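Uncharacterized conserved protein (Staphylococcus epidermidis, PDB 3FRM) is of unknown function but probably belongs to the GNAT acetyltransferase superfamily, whose members typically transfer an acetyl group from acetyl-CoA. Local coordinates at residues W42-M47 / F74-N79; E80-V85 / F245-L250; R117-Q122 / L167-N172; Q174-V179 / G194-F199. All blocks are in the same frame, centred on the assembly; numbering follows the deposited sequence.

All four contacts reach one mixed sheet, and they fall into two pairs on opposite sides of the chain's centre. Contacts 1 and 2 touch through neighbouring strands 72-75 and 241-251; contacts 3 and 4 touch through 165-171 and 174-183, about 40 Å from contact 2 to contact 3 between centres. Contact 1 is the buried one, parallel strands carrying an aromatic cluster. The others are partly buried: contact 2 has no direct hydrogen bond and relies on water, side chains and a sulfate shared with the second subunit, whereas contacts 3 and 4 are antiparallel ladders, the former carrying a polar face and the latter including a strand bulged against its other neighbour, and a CH-pi contact.

Contact 1 (W42-M47 / F74-N79); sequences WIYKTM and FSFPAN
Trp42, Tyr44, Phe74 and Phe76 share one first-torsion choice: each holds CG anti to its carbonyl carbon and beside its backbone N, so neighbouring rings lie side by side and lead the same way. Phe74 turns its edge toward the face of the Trp42 indole in an offset edge-to-face pair, planes at 63°, with Phe74 CE1 standing 3.9 Å above the indole plane. Phe74 CD1 also reaches Trp42 CB at 3.6 Å. Tyr44 touches both phenylalanines, its ring plane only 15° from that of Phe74 and 21° from that of Phe76, yet slid apart until the rings barely overlap. Tyr44 CE2 meets Phe74 CD1 at 3.8 Å, and Tyr44 CD2 meets Phe76 CD1 at 3.7 Å. Trp42, Tyr44 and Phe74 pack on the helix of a beta-alpha-beta unit, in which helix 50-66 connects parallel strands 41-44 and 72-75; Trp53 of that helix pairs edge-to-face with Phe74, and Asp56 is hydrogen-bonded to Tyr44 OH. Between the strands, Ser75 N points nearly along the carbonyl axis of Trp42 O at 3.0 Å, whereas Tyr44 N meets Ser75 O at 2.9 Å from above the carbonyl plane. A water donates to both Tyr44 O and Phe76 O. Selenomethionine Met47, bent at its second torsion, crosses Phe76 at about a right angle in an oblique Met-aromatic contact, its SE 3.8 Å from Phe76 CD1, while its CE rests against Pro77 CD.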
loop_
_atom_site.group_PDB
_atom_site.type_symbol
_atom_site.label_atom_id
_atom_site.label_comp_id
_atom_site.label_asym_id
_atom_site.label_seq_id
_atom_site.Cartn_x
_atom_site.Cartn_y
_atom_site.Cartn_z
ATOM N N TRP A 42 17.191 -7.146 15.485
ATOM C CA TRP A 42 18.154 -7.914 14.782
ATOM C C TRP A 42 17.902 -7.773 13.268
ATOM O O TRP A 42 16.776 -7.949 12.835
ATOM C CB TRP A 42 17.962 -9.386 15.128
ATOM C CG TRP A 42 18.598 -9.842 16.337
ATOM C CD1 TRP A 42 18.603 -9.211 17.586
ATOM C CD2 TRP A 42 19.239 -11.103 16.521
ATOM N NE1 TRP A 42 19.261 -10.013 18.503
ATOM C CE2 TRP A 42 19.646 -11.177 17.887
ATOM C CE3 TRP A 42 19.508 -12.173 15.678
ATOM C CZ2 TRP A 42 20.328 -12.275 18.407
ATOM C CZ3 TRP A 42 20.189 -13.257 16.205
ATOM C CH2 TRP A 42 20.604 -13.290 17.551
ATOM N N ILE A 43 18.949 -7.477 12.493
ATOM C CA ILE A 43 18.874 -7.440 11.036
ATOM C C ILE A 43 19.604 -8.700 10.538
ATOM O O ILE A 43 20.808 -8.781 10.625
ATOM C CB ILE A 43 19.578 -6.212 10.473
ATOM C CG1 ILE A 43 19.211 -4.926 11.242
ATOM C CG2 ILE A 43 19.314 -6.013 8.945
ATOM C CD1 ILE A 43 17.775 -4.550 11.188
ATOM N N TYR A 44 18.895 -9.690 10.016
ATOM C CA TYR A 44 19.593 -10.864 9.474
ATOM C C TYR A 44 20.259 -10.523 8.141
ATOM O O TYR A 44 19.707 -9.771 7.341
ATOM C CB TYR A 44 18.654 -12.057 9.254
ATOM C CG TYR A 44 18.242 -12.823 10.498
ATOM C CD1 TYR A 44 19.146 -13.630 11.185
ATOM C CD2 TYR A 44 16.949 -12.774 10.961
ATOM C CE1 TYR A 44 18.787 -14.333 12.300
ATOM C CE2 TYR A 44 16.568 -13.520 12.120
ATOM C CZ TYR A 44 17.498 -14.265 12.767
ATOM O OH TYR A 44 17.120 -14.974 13.854
ATOM N N LYS A 45 21.433 -11.107 7.918
ATOM C CA LYS A 45 22.092 -11.108 6.643
ATOM C C LYS A 45 21.903 -12.447 5.921
ATOM O O LYS A 45 21.737 -12.480 4.696
ATOM C CB LYS A 45 23.557 -10.778 6.847
ATOM C CG LYS A 45 23.706 -9.277 7.129
ATOM C CD LYS A 45 24.924 -8.892 7.970
ATOM C CE LYS A 45 26.128 -8.637 7.094
ATOM N NZ LYS A 45 27.363 -8.710 7.928
ATOM N N THR A 46 21.873 -13.540 6.671
ATOM C CA THR A 46 21.493 -14.837 6.097
ATOM C C THR A 46 20.340 -15.487 6.877
ATOM O O THR A 46 20.216 -15.320 8.064
ATOM C CB THR A 46 22.685 -15.789 5.977
ATOM O OG1 THR A 46 23.335 -15.840 7.252
ATOM C CG2 THR A 46 23.664 -15.261 4.953
HETATM N N MSE A 47 19.506 -16.229 6.173
HETATM C CA MSE A 47 18.357 -16.933 6.734
HETATM C C MSE A 47 18.678 -17.933 7.812
HETATM O O MSE A 47 19.328 -18.926 7.544
HETATM C CB MSE A 47 17.642 -17.717 5.627
HETATM C CG MSE A 47 16.553 -16.943 4.942
HETATM SE SE MSE A 47 14.960 -16.557 6.078
HETATM C CE MSE A 47 14.044 -15.595 4.615
ATOM N N PHE A 74 12.786 -8.793 14.232
ATOM C CA PHE A 74 13.780 -9.241 13.307
ATOM C C PHE A 74 13.390 -8.798 11.926
ATOM O O PHE A 74 12.203 -8.717 11.608
ATOM C CB PHE A 74 13.850 -10.785 13.316
ATOM C CG PHE A 74 14.007 -11.395 14.726
ATOM C CD1 PHE A 74 15.243 -11.804 15.185
ATOM C CD2 PHE A 74 12.917 -11.524 15.579
ATOM C CE1 PHE A 74 15.391 -12.368 16.487
ATOM C CE2 PHE A 74 13.068 -12.058 16.883
ATOM C CZ PHE A 74 14.295 -12.491 17.319
ATOM N N SER A 75 14.408 -8.488 11.120
ATOM C CA SER A 75 14.303 -8.340 9.681
ATOM C C SER A 75 15.019 -9.504 9.092
ATOM O O SER A 75 16.027 -9.907 9.649
ATOM C CB SER A 75 15.094 -7.153 9.206
ATOM O OG SER A 75 14.519 -6.057 9.752
ATOM N N PHE A 76 14.572 -9.938 7.914
ATOM C CA PHE A 76 15.189 -11.039 7.234
ATOM C C PHE A 76 15.982 -10.540 6.015
ATOM O O PHE A 76 16.042 -9.345 5.742
ATOM C CB PHE A 76 14.131 -12.122 6.915
ATOM C CG PHE A 76 13.611 -12.825 8.134
ATOM C CD1 PHE A 76 14.265 -13.900 8.650
ATOM C CD2 PHE A 76 12.476 -12.378 8.784
ATOM C CE1 PHE A 76 13.789 -14.543 9.825
ATOM C CE2 PHE A 76 12.001 -12.983 9.920
ATOM C CZ PHE A 76 12.661 -14.079 10.453
ATOM N N PRO A 77 16.645 -11.445 5.298
ATOM C CA PRO A 77 17.555 -10.928 4.261
ATOM C C PRO A 77 16.813 -10.249 3.106
ATOM O O PRO A 77 15.711 -10.636 2.742
ATOM C CB PRO A 77 18.248 -12.176 3.764
ATOM C CG PRO A 77 18.129 -13.154 5.043
ATOM C CD PRO A 77 16.785 -12.895 5.548
ATOM N N ALA A 78 17.406 -9.219 2.561
ATOM C CA ALA A 78 16.905 -8.613 1.308
ATOM C C ALA A 78 16.458 -9.614 0.249
ATOM O O ALA A 78 17.190 -10.529 -0.109
ATOM C CB ALA A 78 17.939 -7.697 0.740
ATOM N N ASN A 79 15.217 -9.454 -0.195
ATOM C CA ASN A 79 14.713 -10.239 -1.286
ATOM C C ASN A 79 14.691 -11.747 -1.019
ATOM O O ASN A 79 14.729 -12.533 -1.934
ATOM C CB ASN A 79 15.522 -9.939 -2.539
ATOM C CG ASN A 79 15.593 -8.471 -2.783
ATOM O OD1 ASN A 79 14.579 -7.840 -2.949
ATOM N ND2 ASN A 79 16.769 -7.905 -2.707
HETATM O O HOH W 1 17.680 -7.933 7.172
#

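Contact 2 (E80-V85 / F245-L250); sequences EKIDEV and FKYHIL. With SO4 (sulfate ion), chain J.
The closest CA atoms, Glu80 CA and Lys246 CA, are 7.0 Å apart, and no direct hydrogen bond joins the two backbones. An extended connection passes beside strand 241-251 before entering helix 84-92, whose N-cap is Asp83; the cap bond runs from Val85 N to Asp83 OD1 at 2.9 Å. One water closes the gap, donating to Glu80 O at 2.8 Å and accepting from Tyr247 N at 2.9 Å. Tyr247 carries most of the side-chain contact. Its CG stands anti to the carbonyl carbon, which sends the ring across toward the connection with an edge turned to Glu80 O. At the root of this side chain, Ile82, extended at its second torsion, sets CD1 against Tyr247 CB at 3.6 Å, crossing obliquely. Phe245 takes the crowded position between backbone N and carbonyl carbon (chi1 62°), bringing its CE1 to 3.8 Å from Glu80 O. Tyr247 OH is hydrogen-bonded to His201 of the second subunit, so the contact lies at the dimer interface. Lys81 leads away from the strand, but bends at chi2, chi3 and chi4 fold it back obliquely across the tyrosine, where its CE touches Tyr247 OH at 3.5 Å. Its ammonium group lies close to Arg237 of the second subunit; a sulfate, probably from the crystallisation liquor, also binds that Arg237 NH1 and so probably eases the repulsion. The sulfate also binds backbone N atoms of Gly203, Gly205 and Ser206 of the second subunit, where a Gln-x-x-Gly-x-Gly run resembling the GNAT pyrophosphate-binding motif enters helix 204-216, and accepts from Lys81 NZ through its O2 at 2.7 Å.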
loop_
_atom_site.group_PDB
_atom_site.type_symbol
_atom_site.label_atom_id
_atom_site.label_comp_id
_atom_site.label_asym_id
_atom_site.label_seq_id
_atom_site.Cartn_x
_atom_site.Cartn_y
_atom_site.Cartn_z
ATOM N N GLU A 80 14.601 -12.139 0.234
ATOM C CA GLU A 80 14.424 -13.558 0.540
ATOM C C GLU A 80 13.068 -13.853 1.193
ATOM O O GLU A 80 12.723 -13.196 2.151
ATOM C CB GLU A 80 15.577 -14.022 1.426
ATOM C CG GLU A 80 16.880 -14.214 0.595
ATOM C CD GLU A 80 18.071 -14.660 1.426
ATOM O OE1 GLU A 80 17.945 -15.586 2.261
ATOM O OE2 GLU A 80 19.161 -14.078 1.245
ATOM N N LYS A 81 12.329 -14.800 0.609
ATOM C CA LYS A 81 11.123 -15.447 1.126
ATOM C C LYS A 81 11.509 -16.391 2.241
ATOM O O LYS A 81 12.518 -17.035 2.128
ATOM C CB LYS A 81 10.472 -16.319 0.019
ATOM C CG LYS A 81 9.918 -15.552 -1.223
ATOM C CD LYS A 81 8.887 -14.453 -0.793
ATOM C CE LYS A 81 7.526 -15.015 -0.376
ATOM N NZ LYS A 81 6.879 -15.812 -1.476
ATOM N N ILE A 82 10.705 -16.463 3.300
ATOM C CA ILE A 82 10.943 -17.291 4.496
ATOM C C ILE A 82 10.371 -18.704 4.340
ATOM O O ILE A 82 9.287 -18.891 3.795
ATOM C CB ILE A 82 10.251 -16.635 5.689
ATOM C CG1 ILE A 82 10.588 -15.155 5.722
ATOM C CG2 ILE A 82 10.636 -17.251 7.013
ATOM C CD1 ILE A 82 9.850 -14.407 6.899
ATOM N N ASP A 83 11.077 -19.708 4.824
ATOM C CA ASP A 83 10.562 -21.048 4.615
ATOM C C ASP A 83 9.258 -21.243 5.394
ATOM O O ASP A 83 9.017 -20.604 6.437
ATOM C CB ASP A 83 11.586 -22.118 4.986
ATOM C CG ASP A 83 11.045 -23.512 4.779
ATOM O OD1 ASP A 83 10.583 -24.100 5.783
ATOM O OD2 ASP A 83 11.014 -24.006 3.598
ATOM N N GLU A 84 8.413 -22.110 4.862
ATOM C CA GLU A 84 7.143 -22.439 5.463
ATOM C C GLU A 84 7.239 -22.798 6.962
ATOM O O GLU A 84 6.496 -22.283 7.813
ATOM C CB GLU A 84 6.515 -23.607 4.722
ATOM C CG GLU A 84 5.103 -23.865 5.221
ATOM C CD GLU A 84 4.684 -25.305 5.055
ATOM O OE1 GLU A 84 4.692 -25.797 3.880
ATOM O OE2 GLU A 84 4.338 -25.928 6.104
ATOM N N VAL A 85 8.186 -23.657 7.269
ATOM C CA VAL A 85 8.314 -24.191 8.593
ATOM C C VAL A 85 8.586 -23.076 9.627
ATOM O O VAL A 85 8.031 -23.100 10.780
ATOM C CB VAL A 85 9.370 -25.274 8.595
ATOM C CG1 VAL A 85 9.526 -25.849 10.005
ATOM C CG2 VAL A 85 8.975 -26.376 7.575
ATOM N N PHE A 245 12.582 -6.061 -1.382
ATOM C CA PHE A 245 11.809 -6.123 -0.137
ATOM C C PHE A 245 12.575 -6.767 0.989
ATOM O O PHE A 245 13.582 -7.400 0.754
ATOM C CB PHE A 245 10.518 -6.928 -0.375
ATOM C CG PHE A 245 10.760 -8.359 -0.785
ATOM C CD1 PHE A 245 10.751 -9.393 0.183
ATOM C CD2 PHE A 245 11.017 -8.668 -2.122
ATOM C CE1 PHE A 245 10.997 -10.724 -0.188
ATOM C CE2 PHE A 245 11.246 -9.994 -2.521
ATOM C CZ PHE A 245 11.231 -11.039 -1.541
ATOM N N LYS A 246 12.091 -6.591 2.212
ATOM C CA LYS A 246 12.509 -7.423 3.364
ATOM C C LYS A 246 11.278 -7.816 4.132
ATOM O O LYS A 246 10.430 -6.947 4.419
ATOM C CB LYS A 246 13.341 -6.585 4.337
ATOM C CG LYS A 246 14.794 -6.422 3.989
ATOM C CD LYS A 246 15.637 -6.038 5.248
ATOM C CE LYS A 246 17.093 -5.975 4.774
ATOM N NZ LYS A 246 18.158 -5.691 5.766
ATOM N N TYR A 247 11.194 -9.082 4.530
ATOM C CA TYR A 247 10.275 -9.514 5.574
ATOM C C TYR A 247 10.763 -9.021 6.948
ATOM O O TYR A 247 11.958 -8.935 7.187
ATOM C CB TYR A 247 10.098 -11.059 5.592
ATOM C CG TYR A 247 9.107 -11.431 4.568
ATOM C CD1 TYR A 247 7.747 -11.393 4.831
ATOM C CD2 TYR A 247 9.527 -11.706 3.268
ATOM C CE1 TYR A 247 6.808 -11.632 3.816
ATOM C CE2 TYR A 247 8.630 -11.964 2.271
ATOM C CZ TYR A 247 7.275 -11.935 2.517
ATOM O OH TYR A 247 6.427 -12.182 1.429
ATOM N N HIS A 248 9.836 -8.749 7.850
ATOM C CA HIS A 248 10.166 -8.258 9.158
ATOM C C HIS A 248 9.017 -8.622 10.125
ATOM O O HIS A 248 7.833 -8.659 9.774
ATOM C CB HIS A 248 10.504 -6.745 9.153
ATOM C CG HIS A 248 9.318 -5.867 9.359
ATOM N ND1 HIS A 248 8.563 -5.378 8.312
ATOM C CD2 HIS A 248 8.713 -5.438 10.494
ATOM C CE1 HIS A 248 7.550 -4.676 8.790
ATOM N NE2 HIS A 248 7.626 -4.686 10.109
ATOM N N ILE A 249 9.389 -8.977 11.325
ATOM C CA ILE A 249 8.381 -9.411 12.260
ATOM C C ILE A 249 8.543 -8.658 13.543
ATOM O O ILE A 249 9.656 -8.277 13.872
ATOM C CB ILE A 249 8.494 -10.930 12.490
ATOM C CG1 ILE A 249 9.864 -11.314 13.014
ATOM C CG2 ILE A 249 8.278 -11.667 11.152
ATOM C CD1 ILE A 249 9.855 -12.729 13.610
ATOM N N LEU A 250 7.442 -8.520 14.286
ATOM C CA LEU A 250 7.369 -7.739 15.512
ATOM C C LEU A 250 6.382 -8.384 16.461
ATOM O O LEU A 250 5.269 -8.739 16.055
ATOM C CB LEU A 250 6.888 -6.291 15.194
ATOM C CG LEU A 250 6.627 -5.308 16.374
ATOM C CD1 LEU A 250 7.886 -5.145 17.238
ATOM C CD2 LEU A 250 6.225 -3.921 15.820
HETATM S S SO4 J . 3.245 -15.602 -2.085
HETATM O O1 SO4 J . 3.366 -14.163 -2.252
HETATM O O2 SO4 J . 4.189 -16.053 -1.065
HETATM O O3 SO4 J . 1.883 -15.932 -1.651
HETATM O O4 SO4 J . 3.394 -16.328 -3.343
HETATM O O HOH W 2 13.242 -11.021 3.752
#

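Contact 3 (R117-Q122 / L167-N172); sequences RDVDIQ and LVAYVN
Four backbone hydrogen bonds stitch 117-122 to 167-172, all meeting their acceptors in the carbonyl plane. Asp120 and Tyr170 form one hydrogen-bonded pair, with Asp120 N to Tyr170 O at 2.8 Å and Tyr170 N to Asp120 O at 2.7 Å. Gln122 and Val168 form the next, with Gln122 N to Val168 O at 3.0 Å and Val168 N to Gln122 O at 3.1 Å. Between them Ile121 faces Ala169 as a non-hydrogen-bonded pair. On the Asp120 and Gln122 face, the extended Gln122 chain crosses Tyr170 at about a right angle and brings CD to 3.8 Å from Tyr170 CE2, the amide tilted 27° from the ring. Gln122 NE2 donates to the syn lone pair of Asp120 OD2 at 2.8 Å, fixing the amide from one end; Asn128 binds OE1 at the other. Asp131 is hydrogen-bonded to the Tyr170 hydroxyl. The opposite face is apolar: Val119 CG1 touches Ala169 CB at 3.7 Å, Ile121 CG2 lies near Leu167 CD2, and helix 204-216 packs there through Ile208 and Tyr211. An outermost strand paired antiparallel with its neighbour, helices on either face, is the arrangement expected at the first two strands of a GNAT domain.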
loop_
_atom_site.group_PDB
_atom_site.type_symbol
_atom_site.label_atom_id
_atom_site.label_comp_id
_atom_site.label_asym_id
_atom_site.label_seq_id
_atom_site.Cartn_x
_atom_site.Cartn_y
_atom_site.Cartn_z
ATOM N N ARG A 117 4.397 26.392 -6.453
ATOM C CA ARG A 117 3.270 26.603 -5.564
ATOM C C ARG A 117 3.725 27.536 -4.442
ATOM O O ARG A 117 4.923 27.682 -4.213
ATOM C CB ARG A 117 2.765 25.283 -5.025
ATOM C CG ARG A 117 2.179 24.388 -6.087
ATOM C CD ARG A 117 2.373 22.904 -5.698
ATOM N NE ARG A 117 1.977 21.979 -6.774
ATOM C CZ ARG A 117 2.757 21.097 -7.420
ATOM N NH1 ARG A 117 4.055 20.932 -7.134
ATOM N NH2 ARG A 117 2.210 20.355 -8.368
ATOM N N ASP A 118 2.800 28.224 -3.781
ATOM C CA ASP A 118 3.180 28.925 -2.550
ATOM C C ASP A 118 3.200 28.001 -1.305
ATOM O O ASP A 118 2.197 27.838 -0.587
ATOM C CB ASP A 118 2.338 30.164 -2.301
ATOM C CG ASP A 118 2.866 30.988 -1.137
ATOM O OD1 ASP A 118 3.038 32.200 -1.301
ATOM O OD2 ASP A 118 3.139 30.430 -0.062
ATOM N N VAL A 119 4.366 27.414 -1.063
ATOM C CA VAL A 119 4.589 26.544 0.066
ATOM C C VAL A 119 5.957 26.929 0.586
ATOM O O VAL A 119 6.964 26.846 -0.118
ATOM C CB VAL A 119 4.646 25.034 -0.355
ATOM C CG1 VAL A 119 5.001 24.190 0.825
ATOM C CG2 VAL A 119 3.339 24.558 -0.973
ATOM N N ASP A 120 6.018 27.348 1.824
ATOM C CA ASP A 120 7.266 27.829 2.301
ATOM C C ASP A 120 7.885 26.681 3.087
ATOM O O ASP A 120 7.232 26.113 3.952
ATOM C CB ASP A 120 7.012 29.112 3.099
ATOM C CG ASP A 120 8.155 29.477 4.035
ATOM O OD1 ASP A 120 9.329 29.491 3.574
ATOM O OD2 ASP A 120 7.858 29.794 5.235
ATOM N N ILE A 121 9.129 26.329 2.739
ATOM C CA ILE A 121 9.827 25.131 3.260
ATOM C C ILE A 121 11.083 25.531 4.006
ATOM O O ILE A 121 11.964 26.165 3.437
ATOM C CB ILE A 121 10.234 24.136 2.139
ATOM C CG1 ILE A 121 9.040 23.813 1.227
ATOM C CG2 ILE A 121 10.842 22.845 2.745
ATOM C CD1 ILE A 121 9.295 22.724 0.104
ATOM N N GLN A 122 11.168 25.123 5.266
ATOM C CA GLN A 122 12.217 25.598 6.159
ATOM C C GLN A 122 12.966 24.419 6.743
ATOM O O GLN A 122 12.359 23.383 7.034
ATOM C CB GLN A 122 11.624 26.477 7.292
ATOM C CG GLN A 122 10.916 27.760 6.818
ATOM C CD GLN A 122 10.221 28.604 7.961
ATOM O OE1 GLN A 122 10.436 28.418 9.175
ATOM N NE2 GLN A 122 9.368 29.510 7.547
ATOM N N LEU A 167 12.620 18.931 7.563
ATOM C CA LEU A 167 11.860 20.000 6.923
ATOM C C LEU A 167 10.415 20.195 7.422
ATOM O O LEU A 167 9.763 19.242 7.744
ATOM C CB LEU A 167 11.885 19.769 5.425
ATOM C CG LEU A 167 13.316 19.815 4.887
ATOM C CD1 LEU A 167 13.380 19.323 3.435
ATOM C CD2 LEU A 167 13.943 21.197 5.032
ATOM N N VAL A 168 9.935 21.434 7.486
ATOM C CA VAL A 168 8.530 21.722 7.743
ATOM C C VAL A 168 8.092 22.597 6.606
ATOM O O VAL A 168 8.762 23.597 6.298
ATOM C CB VAL A 168 8.309 22.560 9.050
ATOM C CG1 VAL A 168 6.820 22.882 9.281
ATOM C CG2 VAL A 168 8.839 21.847 10.238
ATOM N N ALA A 169 6.977 22.218 5.976
ATOM C CA ALA A 169 6.344 23.055 4.969
ATOM C C ALA A 169 5.191 23.829 5.594
ATOM O O ALA A 169 4.460 23.287 6.491
ATOM C CB ALA A 169 5.841 22.229 3.828
ATOM N N TYR A 170 5.034 25.081 5.135
ATOM C CA TYR A 170 3.937 25.924 5.573
ATOM C C TYR A 170 3.132 26.366 4.394
ATOM O O TYR A 170 3.689 26.753 3.355
ATOM C CB TYR A 170 4.413 27.197 6.295
ATOM C CG TYR A 170 5.233 26.991 7.540
ATOM C CD1 TYR A 170 4.712 27.319 8.800
ATOM C CD2 TYR A 170 6.534 26.482 7.473
ATOM C CE1 TYR A 170 5.441 27.136 9.975
ATOM C CE2 TYR A 170 7.282 26.283 8.650
ATOM C CZ TYR A 170 6.729 26.638 9.895
ATOM O OH TYR A 170 7.472 26.493 11.040
ATOM N N VAL A 171 1.812 26.351 4.590
ATOM C CA VAL A 171 0.869 27.049 3.701
ATOM C C VAL A 171 0.153 28.045 4.582
ATOM O O VAL A 171 -0.348 27.685 5.677
ATOM C CB VAL A 171 -0.130 26.074 3.032
ATOM C CG1 VAL A 171 -1.068 26.829 2.105
ATOM C CG2 VAL A 171 0.632 25.040 2.269
ATOM N N ASN A 172 0.116 29.293 4.101
ATOM C CA ASN A 172 -0.347 30.471 4.849
ATOM C C ASN A 172 0.144 30.481 6.298
ATOM O O ASN A 172 -0.696 30.578 7.189
ATOM C CB ASN A 172 -1.893 30.583 4.885
ATOM C CG ASN A 172 -2.584 29.943 3.686
ATOM O OD1 ASN A 172 -2.757 30.567 2.640
ATOM N ND2 ASN A 172 -3.018 28.703 3.850
#

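Contact 4 (Q174-V179 / G194-F199); sequences QPVGIV and GVLEEF
Backbone hydrogen bonds come first. Leu196 N reaches Val176 O at 3.0 Å and Ile178 N reaches Gly194 O at 2.8 Å, both nearly along the carbonyl axis, while the return bond from Gly194 N to Ile178 O, 3.1 Å, arrives above the carbonyl plane. Within 194-199, Phe199 N bonds to Leu196 O at 2.7 Å, turning the chain so that the Phe199 ring comes back against Val176. The cross-strand bonds pair the open end of the antiparallel hairpin of strands 174-183 and 188-195 in the GNAT-like part of the chain, and strand 174-183 carries a classic beta bulge where Val176 and Gly177 both face Ala169. Apolar contact centres on Val176. Its first torsion, 132°, is away from a staggered position, and CG2 lies over the Phe199 face as a CH-pi contact, 3.5 Å from the ring centroid and 22° off the normal. The same methyl is only 3.3 Å from Phe199 CD2, tight packing, and it also touches Leu196 CD1. A further interaction sets an amide against an aromatic ring: Gln174, its CG anti to the backbone N and its chain extended beyond, crosses Phe199 obliquely, its amide plane turned 81° from the ring and NE2 3.6 Å from Phe199 CZ.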
loop_
_atom_site.group_PDB
_atom_site.type_symbol
_atom_site.label_atom_id
_atom_site.label_comp_id
_atom_site.label_asym_id
_atom_site.label_seq_id
_atom_site.Cartn_x
_atom_site.Cartn_y
_atom_site.Cartn_z
ATOM N N GLN A 174 0.881 28.210 8.317
ATOM C CA GLN A 174 0.428 27.103 9.146
ATOM C C GLN A 174 1.291 25.869 8.785
ATOM O O GLN A 174 1.445 25.537 7.602
ATOM C CB GLN A 174 -1.082 26.902 8.947
ATOM C CG GLN A 174 -1.706 25.620 9.552
ATOM C CD GLN A 174 -3.088 25.216 8.948
ATOM O OE1 GLN A 174 -3.660 24.164 9.307
ATOM N NE2 GLN A 174 -3.615 26.045 8.043
ATOM N N PRO A 175 1.909 25.219 9.797
ATOM C CA PRO A 175 2.738 24.078 9.407
ATOM C C PRO A 175 1.857 22.911 8.936
ATOM O O PRO A 175 0.809 22.662 9.503
ATOM C CB PRO A 175 3.483 23.733 10.676
ATOM C CG PRO A 175 2.576 24.202 11.798
ATOM C CD PRO A 175 1.792 25.371 11.261
ATOM N N VAL A 176 2.302 22.212 7.908
ATOM C CA VAL A 176 1.445 21.338 7.145
ATOM C C VAL A 176 2.106 20.013 6.607
ATOM O O VAL A 176 1.414 19.033 6.355
ATOM C CB VAL A 176 0.832 22.194 6.044
ATOM C CG1 VAL A 176 0.922 21.545 4.666
ATOM C CG2 VAL A 176 -0.574 22.638 6.440
ATOM N N GLY A 177 3.432 19.999 6.460
ATOM C CA GLY A 177 4.188 18.865 5.878
ATOM C C GLY A 177 5.539 18.687 6.565
ATOM O O GLY A 177 6.182 19.669 6.933
ATOM N N ILE A 178 5.992 17.457 6.753
ATOM C CA ILE A 178 7.336 17.266 7.309
ATOM C C ILE A 178 8.125 16.155 6.604
ATOM O O ILE A 178 7.555 15.289 5.893
ATOM C CB ILE A 178 7.324 17.072 8.898
ATOM C CG1 ILE A 178 6.537 15.819 9.265
ATOM C CG2 ILE A 178 6.741 18.340 9.625
ATOM C CD1 ILE A 178 6.569 15.512 10.837
ATOM N N VAL A 179 9.444 16.166 6.760
ATOM C CA VAL A 179 10.196 15.006 6.306
ATOM C C VAL A 179 11.525 15.094 6.981
ATOM O O VAL A 179 11.960 16.189 7.292
ATOM C CB VAL A 179 10.337 14.981 4.735
ATOM C CG1 VAL A 179 11.065 16.294 4.172
ATOM C CG2 VAL A 179 10.968 13.681 4.256
ATOM N N GLY A 194 5.322 13.194 5.836
ATOM C CA GLY A 194 3.872 13.240 5.866
ATOM C C GLY A 194 3.295 14.631 5.709
ATOM O O GLY A 194 3.908 15.649 6.090
ATOM N N VAL A 195 2.093 14.668 5.162
ATOM C CA VAL A 195 1.366 15.884 4.945
ATOM C C VAL A 195 0.032 15.710 5.679
ATOM O O VAL A 195 -0.558 14.650 5.640
ATOM C CB VAL A 195 1.158 16.066 3.441
ATOM C CG1 VAL A 195 0.288 17.264 3.139
ATOM C CG2 VAL A 195 2.499 16.225 2.735
ATOM N N LEU A 196 -0.452 16.747 6.343
ATOM C CA LEU A 196 -1.723 16.671 7.089
ATOM C C LEU A 196 -2.846 16.329 6.120
ATOM O O LEU A 196 -2.853 16.804 4.964
ATOM C CB LEU A 196 -2.060 18.035 7.728
ATOM C CG LEU A 196 -1.118 18.667 8.730
ATOM C CD1 LEU A 196 -1.627 20.052 9.119
ATOM C CD2 LEU A 196 -1.034 17.732 9.989
ATOM N N GLU A 197 -3.824 15.562 6.612
ATOM C CA GLU A 197 -4.826 14.978 5.740
ATOM C C GLU A 197 -5.483 16.037 4.876
ATOM O O GLU A 197 -5.418 15.994 3.630
ATOM C CB GLU A 197 -5.873 14.226 6.518
ATOM C CG GLU A 197 -6.270 12.887 5.874
ATOM C CD GLU A 197 -7.526 12.245 6.520
ATOM O OE1 GLU A 197 -7.644 12.165 7.785
ATOM O OE2 GLU A 197 -8.400 11.805 5.735
ATOM N N GLU A 198 -6.077 17.006 5.543
ATOM C CA GLU A 198 -6.709 18.124 4.867
ATOM C C GLU A 198 -5.847 18.810 3.785
ATOM O O GLU A 198 -6.364 19.484 2.895
ATOM C CB GLU A 198 -7.233 19.130 5.901
ATOM C CG GLU A 198 -6.192 19.581 6.908
ATOM C CD GLU A 198 -6.164 18.755 8.214
ATOM O OE1 GLU A 198 -6.441 19.369 9.270
ATOM O OE2 GLU A 198 -5.860 17.521 8.216
ATOM N N PHE A 199 -4.544 18.626 3.810
ATOM C CA PHE A 199 -3.734 19.300 2.807
ATOM C C PHE A 199 -3.115 18.348 1.815
ATOM O O PHE A 199 -2.174 18.705 1.087
ATOM C CB PHE A 199 -2.658 20.148 3.465
ATOM C CG PHE A 199 -3.180 21.418 4.119
ATOM C CD1 PHE A 199 -3.339 22.576 3.377
ATOM C CD2 PHE A 199 -3.485 21.435 5.465
ATOM C CE1 PHE A 199 -3.796 23.749 3.973
ATOM C CE2 PHE A 199 -3.960 22.608 6.088
ATOM C CZ PHE A 199 -4.119 23.765 5.347
#